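Local coordinates for protein tRNA (Adenine(22)-N(1))-methyltransferase (Mycoplasma capricolum subsp. capricolum, PDB 6QE6) that probably methylates N1 of adenine 22 in tRNA with S-adenosyl-L-methionine as methyl donor, and is caught here with the spent cofactor S-adenosyl-L-homocysteine, at residues F98-E103 against N126-I131; N208-L213 against N232-I237. One frame throughout, in Å; residues are numbered along the deposited sequence.

Contact 1: residues F98-E103 against N126-I131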
ATOM      1  N   PHE A  98       7.685  16.686   3.304  1.00 33.85           N
ATOM      2  CA  PHE A  98       7.452  17.846   2.457  1.00 35.35           C
ATOM      3  C   PHE A  98       6.049  18.429   2.622  1.00 40.11           C
ATOM      4  O   PHE A  98       5.839  19.613   2.331  1.00 34.94           O
ATOM      5  CB  PHE A  98       7.678  17.466   1.000  1.00 36.25           C
ATOM      6  CG  PHE A  98       6.527  16.711   0.385  1.00 39.24           C
ATOM      7  CD1 PHE A  98       6.418  15.335   0.547  1.00 38.36           C
ATOM      8  CD2 PHE A  98       5.559  17.374  -0.358  1.00 32.72           C
ATOM      9  CE1 PHE A  98       5.366  14.642  -0.018  1.00 33.68           C
ATOM     10  CE2 PHE A  98       4.500  16.685  -0.918  1.00 30.72           C
ATOM     11  CZ  PHE A  98       4.402  15.325  -0.747  1.00 35.21           C
ATOM     12  N   VAL A  99       5.069  17.624   3.044  1.00 33.77           N
ATOM     13  CA  VAL A  99       3.685  18.095   3.042  1.00 35.74           C
ATOM     14  C   VAL A  99       3.473  19.274   3.989  1.00 38.63           C
ATOM     15  O   VAL A  99       2.550  20.061   3.785  1.00 38.24           O
ATOM     16  CB  VAL A  99       2.724  16.935   3.375  1.00 38.01           C
ATOM     17  CG1 VAL A  99       1.274  17.399   3.339  1.00 36.52           C
ATOM     18  CG2 VAL A  99       2.938  15.769   2.396  1.00 37.33           C
ATOM     19  N   LYS A 100       4.317  19.425   5.016  1.00 42.51           N
ATOM     20  CA  LYS A 100       4.237  20.593   5.891  1.00 42.64           C
ATOM     21  C   LYS A 100       4.289  21.907   5.108  1.00 42.25           C
ATOM     22  O   LYS A 100       3.599  22.869   5.463  1.00 47.82           O
ATOM     23  CB  LYS A 100       5.378  20.557   6.915  1.00 40.80           C
ATOM     24  CG  LYS A 100       5.057  19.864   8.221  1.00 45.96           C
ATOM     25  CD  LYS A 100       6.342  19.489   8.981  1.00 47.98           C
ATOM     26  CE  LYS A 100       6.784  18.042   8.670  1.00 57.37           C
ATOM     27  NZ  LYS A 100       5.800  16.984   9.109  1.00 48.90           N
ATOM     28  N   ASN A 101       5.071  21.948   4.027  1.00 40.47           N
ATOM     29  CA  ASN A 101       5.398  23.187   3.320  1.00 41.53           C
ATOM     30  C   ASN A 101       4.165  23.920   2.803  1.00 44.85           C
ATOM     31  O   ASN A 101       3.145  23.314   2.458  1.00 46.08           O
ATOM     32  CB  ASN A 101       6.330  22.891   2.151  1.00 39.94           C
ATOM     33  CG  ASN A 101       7.617  22.274   2.599  1.00 40.68           C
ATOM     34  OD1 ASN A 101       7.915  22.263   3.789  1.00 43.90           O
ATOM     35  ND2 ASN A 101       8.398  21.761   1.655  1.00 54.18           N
ATOM     36  N   LYS A 102       4.305  25.246   2.688  1.00 50.97           N
ATOM     37  CA  LYS A 102       3.157  26.131   2.469  1.00 50.37           C
ATOM     38  C   LYS A 102       2.634  26.060   1.036  1.00 40.96           C
ATOM     39  O   LYS A 102       1.455  26.337   0.797  1.00 40.27           O
ATOM     40  CB  LYS A 102       3.535  27.579   2.819  1.00 54.67           C
ATOM     41  CG  LYS A 102       4.470  27.775   4.042  1.00 64.89           C
ATOM     42  CD  LYS A 102       4.157  26.823   5.221  1.00 67.81           C
ATOM     43  CE  LYS A 102       4.876  27.230   6.512  1.00 65.27           C
ATOM     44  NZ  LYS A 102       3.986  27.118   7.709  1.00 64.99           N
ATOM     45  N   GLU A 103       3.485  25.697   0.079  1.00 43.98           N
ATOM     46  CA  GLU A 103       3.110  25.603  -1.329  1.00 42.54           C
ATOM     47  C   GLU A 103       2.512  24.248  -1.714  1.00 41.16           C
ATOM     48  O   GLU A 103       1.936  24.128  -2.801  1.00 41.54           O
ATOM     49  CB  GLU A 103       4.332  25.894  -2.209  1.00 40.79           C
ATOM     50  CG  GLU A 103       5.413  24.806  -2.174  1.00 49.06           C
ATOM     51  CD  GLU A 103       6.448  24.999  -1.048  1.00 60.39           C
ATOM     52  OE1 GLU A 103       6.436  26.077  -0.391  1.00 49.59           O
ATOM     53  OE2 GLU A 103       7.282  24.068  -0.842  1.00 58.62           O
ATOM     54  N   ASN A 126       4.153  10.802   9.740  1.00 33.46           N
ATOM     55  CA  ASN A 126       3.980  12.189   9.326  1.00 31.35           C
ATOM     56  C   ASN A 126       2.704  12.406   8.526  1.00 36.67           C
ATOM     57  O   ASN A 126       2.657  13.293   7.664  1.00 37.09           O
ATOM     58  CB  ASN A 126       5.180  12.665   8.517  1.00 33.39           C
ATOM     59  CG  ASN A 126       6.360  12.971   9.389  1.00 36.97           C
ATOM     60  OD1 ASN A 126       6.190  13.366  10.535  1.00 48.97           O
ATOM     61  ND2 ASN A 126       7.565  12.780   8.864  1.00 38.77           N
ATOM     62  N   ASP A 127       1.668  11.612   8.787  1.00 34.86           N
ATOM     63  CA  ASP A 127       0.370  11.892   8.193  1.00 33.31           C
ATOM     64  C   ASP A 127      -0.062  13.309   8.567  1.00 33.28           C
ATOM     65  O   ASP A 127       0.218  13.800   9.663  1.00 38.30           O
ATOM     66  CB  ASP A 127      -0.656  10.854   8.660  1.00 34.68           C
ATOM     67  CG  ASP A 127      -2.020  11.001   7.977  1.00 32.61           C
ATOM     68  OD1 ASP A 127      -2.090  11.415   6.795  1.00 31.67           O
ATOM     69  OD2 ASP A 127      -3.035  10.683   8.640  1.00 34.29           O
ATOM     70  N   HIS A 128      -0.738  13.970   7.642  1.00 32.45           N
ATOM     71  CA  HIS A 128      -1.007  15.389   7.744  1.00 32.56           C
ATOM     72  C   HIS A 128      -2.450  15.622   7.333  1.00 34.87           C
ATOM     73  O   HIS A 128      -3.024  14.846   6.559  1.00 31.46           O
ATOM     74  CB  HIS A 128      -0.014  16.176   6.865  1.00 34.28           C
ATOM     75  CG  HIS A 128       0.028  17.644   7.143  1.00 41.86           C
ATOM     76  ND1 HIS A 128      -0.952  18.515   6.705  1.00 37.08           N
ATOM     77  CD2 HIS A 128       0.955  18.406   7.774  1.00 41.43           C
ATOM     78  CE1 HIS A 128      -0.645  19.744   7.084  1.00 40.83           C
ATOM     79  NE2 HIS A 128       0.506  19.706   7.733  1.00 44.16           N
ATOM     80  N   GLN A 129      -3.041  16.687   7.876  1.00 35.00           N
ATOM     81  CA  GLN A 129      -4.440  16.973   7.596  1.00 37.20           C
ATOM     82  C   GLN A 129      -4.670  17.401   6.147  1.00 38.48           C
ATOM     83  O   GLN A 129      -5.810  17.358   5.674  1.00 38.57           O
ATOM     84  CB  GLN A 129      -4.949  18.030   8.577  1.00 35.54           C
ATOM     85  CG  GLN A 129      -4.871  19.458   8.054  1.00 50.34           C
ATOM     86  CD  GLN A 129      -6.122  19.857   7.268  1.00 62.38           C
ATOM     87  OE1 GLN A 129      -7.216  19.340   7.534  1.00 62.73           O
ATOM     88  NE2 GLN A 129      -5.961  20.762   6.283  1.00 52.35           N
ATOM     89  N   LYS A 130      -3.614  17.791   5.423  1.00 38.31           N
ATOM     90  CA  LYS A 130      -3.736  18.051   3.991  1.00 33.08           C
ATOM     91  C   LYS A 130      -4.096  16.808   3.183  1.00 33.68           C
ATOM     92  O   LYS A 130      -4.557  16.939   2.044  1.00 35.62           O
ATOM     93  CB  LYS A 130      -2.430  18.622   3.446  1.00 36.38           C
ATOM     94  CG  LYS A 130      -2.085  20.011   3.951  1.00 36.34           C
ATOM     95  CD  LYS A 130      -0.765  20.452   3.385  1.00 37.24           C
ATOM     96  CE  LYS A 130      -0.495  21.897   3.696  1.00 41.07           C
ATOM     97  NZ  LYS A 130       0.726  22.388   3.005  1.00 39.88           N
ATOM     98  N   ILE A 131      -3.891  15.610   3.728  1.00 32.18           N
ATOM     99  CA  ILE A 131      -4.029  14.363   2.978  1.00 33.45           C
ATOM    100  C   ILE A 131      -5.378  13.730   3.285  1.00 32.41           C
ATOM    101  O   ILE A 131      -5.731  13.541   4.457  1.00 31.73           O
ATOM    102  CB  ILE A 131      -2.895  13.384   3.323  1.00 30.20           C
ATOM    103  CG1 ILE A 131      -1.544  13.973   2.927  1.00 26.31           C
ATOM    104  CG2 ILE A 131      -3.173  12.038   2.697  1.00 27.06           C
ATOM    105  CD1 ILE A 131      -0.426  13.539   3.840  1.00 32.57           C
TER
HETATM  106  O   HOH W   1       1.398  24.157   4.904  1.00 50.42           O
HETATM  107  O   HOH W   2      -0.082  25.690   2.872  1.00 47.48           O

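Contact 2: residues N208-L213 against N232-I237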
ATOM      1  N   ASN A 208       0.094 -21.929   1.573  1.00 33.73           N
ATOM      2  CA  ASN A 208       1.544 -22.073   1.458  1.00 34.59           C
ATOM      3  C   ASN A 208       2.259 -21.510   2.684  1.00 40.16           C
ATOM      4  O   ASN A 208       3.314 -22.032   3.079  1.00 36.35           O
ATOM      5  CB  ASN A 208       2.074 -21.410   0.184  1.00 38.84           C
ATOM      6  CG  ASN A 208       3.549 -21.780  -0.095  1.00 45.81           C
ATOM      7  OD1 ASN A 208       3.896 -22.963  -0.229  1.00 46.51           O
ATOM      8  ND2 ASN A 208       4.419 -20.767  -0.162  1.00 44.90           N
ATOM      9  N   GLU A 209       1.689 -20.465   3.305  1.00 33.23           N
ATOM     10  CA  GLU A 209       2.222 -19.965   4.566  1.00 35.13           C
ATOM     11  C   GLU A 209       2.139 -21.025   5.666  1.00 32.86           C
ATOM     12  O   GLU A 209       3.071 -21.177   6.467  1.00 32.22           O
ATOM     13  CB  GLU A 209       1.476 -18.687   4.969  1.00 38.58           C
ATOM     14  CG  GLU A 209       2.348 -17.628   5.617  1.00 43.38           C
ATOM     15  CD  GLU A 209       3.588 -17.295   4.789  1.00 53.85           C
ATOM     16  OE1 GLU A 209       3.443 -16.684   3.702  1.00 47.23           O
ATOM     17  OE2 GLU A 209       4.713 -17.650   5.222  1.00 60.39           O
ATOM     18  N   ILE A 210       1.041 -21.784   5.715  1.00 32.00           N
ATOM     19  CA  ILE A 210       0.938 -22.858   6.704  1.00 32.36           C
ATOM     20  C   ILE A 210       2.020 -23.909   6.471  1.00 33.42           C
ATOM     21  O   ILE A 210       2.637 -24.399   7.423  1.00 34.82           O
ATOM     22  CB  ILE A 210      -0.471 -23.482   6.688  1.00 32.27           C
ATOM     23  CG1 ILE A 210      -1.500 -22.519   7.268  1.00 30.71           C
ATOM     24  CG2 ILE A 210      -0.503 -24.775   7.499  1.00 29.10           C
ATOM     25  CD1 ILE A 210      -2.902 -23.103   7.336  1.00 28.62           C
ATOM     26  N   SER A 211       2.286 -24.254   5.205  1.00 30.39           N
ATOM     27  CA  SER A 211       3.330 -25.239   4.908  1.00 32.46           C
ATOM     28  C   SER A 211       4.691 -24.766   5.387  1.00 32.13           C
ATOM     29  O   SER A 211       5.459 -25.532   5.978  1.00 34.60           O
ATOM     30  CB  SER A 211       3.392 -25.523   3.409  1.00 30.54           C
ATOM     31  OG  SER A 211       2.194 -26.129   2.998  1.00 40.44           O
ATOM     32  N   ASN A 212       5.022 -23.507   5.119  1.00 33.61           N
ATOM     33  CA  ASN A 212       6.324 -23.019   5.545  1.00 33.64           C
ATOM     34  C   ASN A 212       6.439 -23.047   7.067  1.00 33.61           C
ATOM     35  O   ASN A 212       7.475 -23.454   7.607  1.00 34.92           O
ATOM     36  CB  ASN A 212       6.563 -21.625   4.964  1.00 33.21           C
ATOM     37  CG  ASN A 212       6.761 -21.648   3.439  1.00 40.05           C
ATOM     38  OD1 ASN A 212       7.224 -22.644   2.863  1.00 44.52           O
ATOM     39  ND2 ASN A 212       6.411 -20.547   2.784  1.00 39.05           N
ATOM     40  N   LEU A 213       5.359 -22.691   7.772  1.00 33.42           N
ATOM     41  CA  LEU A 213       5.365 -22.706   9.236  1.00 32.48           C
ATOM     42  C   LEU A 213       5.474 -24.128   9.790  1.00 32.94           C
ATOM     43  O   LEU A 213       6.125 -24.358  10.820  1.00 33.74           O
ATOM     44  CB  LEU A 213       4.102 -22.024   9.765  1.00 29.62           C
ATOM     45  CG  LEU A 213       3.933 -20.529   9.502  1.00 32.71           C
ATOM     46  CD1 LEU A 213       2.551 -20.051   9.989  1.00 31.52           C
ATOM     47  CD2 LEU A 213       5.074 -19.751  10.165  1.00 26.46           C
ATOM     48  N   ASN A 232       0.290 -20.997  16.884  1.00 41.75           N
ATOM     49  CA  ASN A 232      -0.895 -20.146  16.940  1.00 44.77           C
ATOM     50  C   ASN A 232      -1.115 -19.412  15.624  1.00 40.44           C
ATOM     51  O   ASN A 232      -2.260 -19.269  15.176  1.00 42.20           O
ATOM     52  CB  ASN A 232      -0.791 -19.154  18.104  1.00 45.96           C
ATOM     53  CG  ASN A 232      -1.576 -19.614  19.322  1.00 57.21           C
ATOM     54  OD1 ASN A 232      -1.033 -19.715  20.432  1.00 59.59           O
ATOM     55  ND2 ASN A 232      -2.865 -19.920  19.116  1.00 53.75           N
ATOM     56  N   ARG A 233      -0.037 -18.942  14.993  1.00 39.62           N
ATOM     57  CA  ARG A 233      -0.156 -18.347  13.667  1.00 39.26           C
ATOM     58  C   ARG A 233      -0.889 -19.295  12.718  1.00 36.79           C
ATOM     59  O   ARG A 233      -1.875 -18.903  12.082  1.00 34.63           O
ATOM     60  CB  ARG A 233       1.233 -17.975  13.147  1.00 36.88           C
ATOM     61  CG  ARG A 233       1.321 -16.683  12.335  1.00 39.09           C
ATOM     62  CD  ARG A 233       0.616 -16.857  11.013  1.00 48.02           C
ATOM     63  NE  ARG A 233       1.107 -16.056   9.870  1.00 59.93           N
ATOM     64  CZ  ARG A 233       0.797 -14.778   9.631  1.00 58.66           C
ATOM     65  NH1 ARG A 233       1.269 -14.179   8.544  1.00 54.03           N
ATOM     66  NH2 ARG A 233       0.029 -14.092  10.480  1.00 54.73           N
ATOM     67  N   ILE A 234      -0.461 -20.569  12.670  1.00 35.52           N
ATOM     68  CA  ILE A 234      -1.076 -21.547  11.766  1.00 32.65           C
ATOM     69  C   ILE A 234      -2.572 -21.644  12.014  1.00 33.40           C
ATOM     70  O   ILE A 234      -3.374 -21.624  11.075  1.00 33.19           O
ATOM     71  CB  ILE A 234      -0.421 -22.932  11.915  1.00 34.81           C
ATOM     72  CG1 ILE A 234       0.906 -22.999  11.170  1.00 30.22           C
ATOM     73  CG2 ILE A 234      -1.361 -24.020  11.386  1.00 29.20           C
ATOM     74  CD1 ILE A 234       1.802 -24.088  11.659  1.00 31.07           C
ATOM     75  N   ASN A 235      -2.966 -21.776  13.285  1.00 37.72           N
ATOM     76  CA  ASN A 235      -4.385 -21.900  13.615  1.00 39.54           C
ATOM     77  C   ASN A 235      -5.159 -20.637  13.274  1.00 37.74           C
ATOM     78  O   ASN A 235      -6.323 -20.722  12.865  1.00 39.74           O
ATOM     79  CB  ASN A 235      -4.569 -22.222  15.096  1.00 38.47           C
ATOM     80  CG  ASN A 235      -4.050 -23.597  15.459  1.00 41.17           C
ATOM     81  OD1 ASN A 235      -3.912 -24.476  14.598  1.00 44.98           O
ATOM     82  ND2 ASN A 235      -3.760 -23.793  16.741  1.00 42.49           N
ATOM     83  N   LYS A 236      -4.541 -19.465  13.439  1.00 32.93           N
ATOM     84  CA  LYS A 236      -5.218 -18.238  13.039  1.00 34.92           C
ATOM     85  C   LYS A 236      -5.464 -18.234  11.539  1.00 35.43           C
ATOM     86  O   LYS A 236      -6.578 -17.928  11.092  1.00 33.91           O
ATOM     87  CB  LYS A 236      -4.413 -17.018  13.493  1.00 31.77           C
ATOM     88  CG  LYS A 236      -4.944 -16.435  14.802  1.00 40.86           C
ATOM     89  CD  LYS A 236      -3.871 -15.789  15.685  1.00 42.90           C
ATOM     90  CE  LYS A 236      -3.069 -14.739  14.951  1.00 46.59           C
ATOM     91  NZ  LYS A 236      -2.236 -13.916  15.885  1.00 52.14           N
ATOM     92  N   ILE A 237      -4.455 -18.641  10.752  1.00 28.69           N
ATOM     93  CA  ILE A 237      -4.594 -18.681   9.297  1.00 29.85           C
ATOM     94  C   ILE A 237      -5.703 -19.643   8.902  1.00 33.70           C
ATOM     95  O   ILE A 237      -6.546 -19.339   8.046  1.00 31.44           O
ATOM     96  CB  ILE A 237      -3.262 -19.082   8.628  1.00 31.26           C
ATOM     97  CG1 ILE A 237      -2.147 -18.082   8.937  1.00 33.88           C
ATOM     98  CG2 ILE A 237      -3.444 -19.221   7.129  1.00 26.87           C
ATOM     99  CD1 ILE A 237      -0.825 -18.449   8.297  1.00 35.19           C
TER

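Contact 1: residues F98-E103 against N126-I131
Two loops of the Rossmann-like methyltransferase domain meet where Lys-130 reaches across to Val-99. The lysine suits this place because it can serve both an apolar wall and a cluster of carbonyls. Its chain, fully extended beyond CG, runs past Val-99 in the opposite sense, with CD 3.7 Å from Val-99 CG1. The straight chain delivers the ammonium to backbone oxygens: NZ donates to Val-99 O at 3.1 Å, with a C=O...N angle of 168° that leaves the donor nearly in line with the carbonyl. It also donates to water 1 at 2.7 Å, which in turn donates a hydrogen bond to Lys-100 O at 2.6 Å, and to Ile-104 O just downstream.

Segment 98-103 lies in the connection from edge strand 88-92 to strand 109-115. Segment 126-131 belongs to the beta-alpha-beta unit that follows, in the loop after helix 117-124 that leads into strand 133-138. Val-99, branched and apolar, is the wedge between the two loops. Because CG1 stands anti to its own nitrogen (chi1 -178°), this methyl faces the second loop and meets His-128 CB at 3.9 Å and, less closely, Ile-131 CD1 at 4.2 Å. Val-99 O lies over one face of the imidazole. That ring is held by a bond within its own segment: Lys-130 N donates to His-128 ND1 in the ring plane at 3.0 Å, nearly straight at 169°. The type I turn from His-128 to Ile-131 brings this N-H round and aims the lysine across the gap. Towards the cofactor side, the bent chain of Lys-100 folds over so that NZ comes within 3.9 Å of Asn-126 OD1, a loose polar approach.

Contact 2: residues N208-L213 against N232-I237
Leu-213 of helix 208-213 packs against Ile-234 of helix 232-237, and its side chain traces most of the interface. CB already touches the opposite helix, lying 3.6 Å from Ile-234 CD1. With CG beside the backbone nitrogen (chi1 -66°), the chain slides past Ile-234 in the opposite direction, and CD1 settles 3.6 Å from Ile-234 CG1. The same methyl meets Ile-237 CD1 at 4.1 Å and, crossing nearly at a right angle, the aliphatic CD of Arg-233 at 3.9 Å. Leucine fits here because its unbranched CB lets one methyl, CD1, reach in among these three residues. Arg-233 packs its methylene CD on the leucine, and its guanidinium borders the seam with an edge near CD1, its charge paired with Glu-189.

One turn away, Ile-210 continues the seam. Its CG1 lies 3.8 Å from Ile-237 CG2, and its CG2 branch meets Ile-234 CG2 more loosely at 4.1 Å. Beta-branched isoleucines keep their methyls close to the backbone, which suits packing between near-antiparallel axes, 9.8 Å apart at closest approach and at 162°. No hydrogen bond crosses; the join is apolar.

The spacing of Leu-206, Ile-210, Leu-213 and Leu-217, at intervals of four, three and four, is consistent with the heptad pattern of an antiparallel coiled coil, and the partner helix has the same spacing at Ile-230, Ile-234 and Ile-237. The two segments belong to helices 200-217 and 225-244, and helix 185-190 lies alongside: its Phe-190 packs on Ile-237, and its Glu-189 forms a salt bridge with Arg-233 NH2.

In the fold
Contact 1 closes before contact 2 opens along the chain. Their centres are about 40 Å apart, their nearest atoms about 25 Å, and they lie on opposite sides of the chain's centre. Contact 1 ties together loops of the Rossmann-like sheet, with the side chain of Asn-126 about 9 Å from the bound S-adenosyl-L-homocysteine. Contact 2 joins helices 200-217 and 225-244, which follow the last strand, 168-175, and lie away from the annotated sites. They share no strand or helix. Together they mark the two-part build of TrmK: a cofactor-binding catalytic domain and a C-terminal helical extension, which probably helps to engage the tRNA.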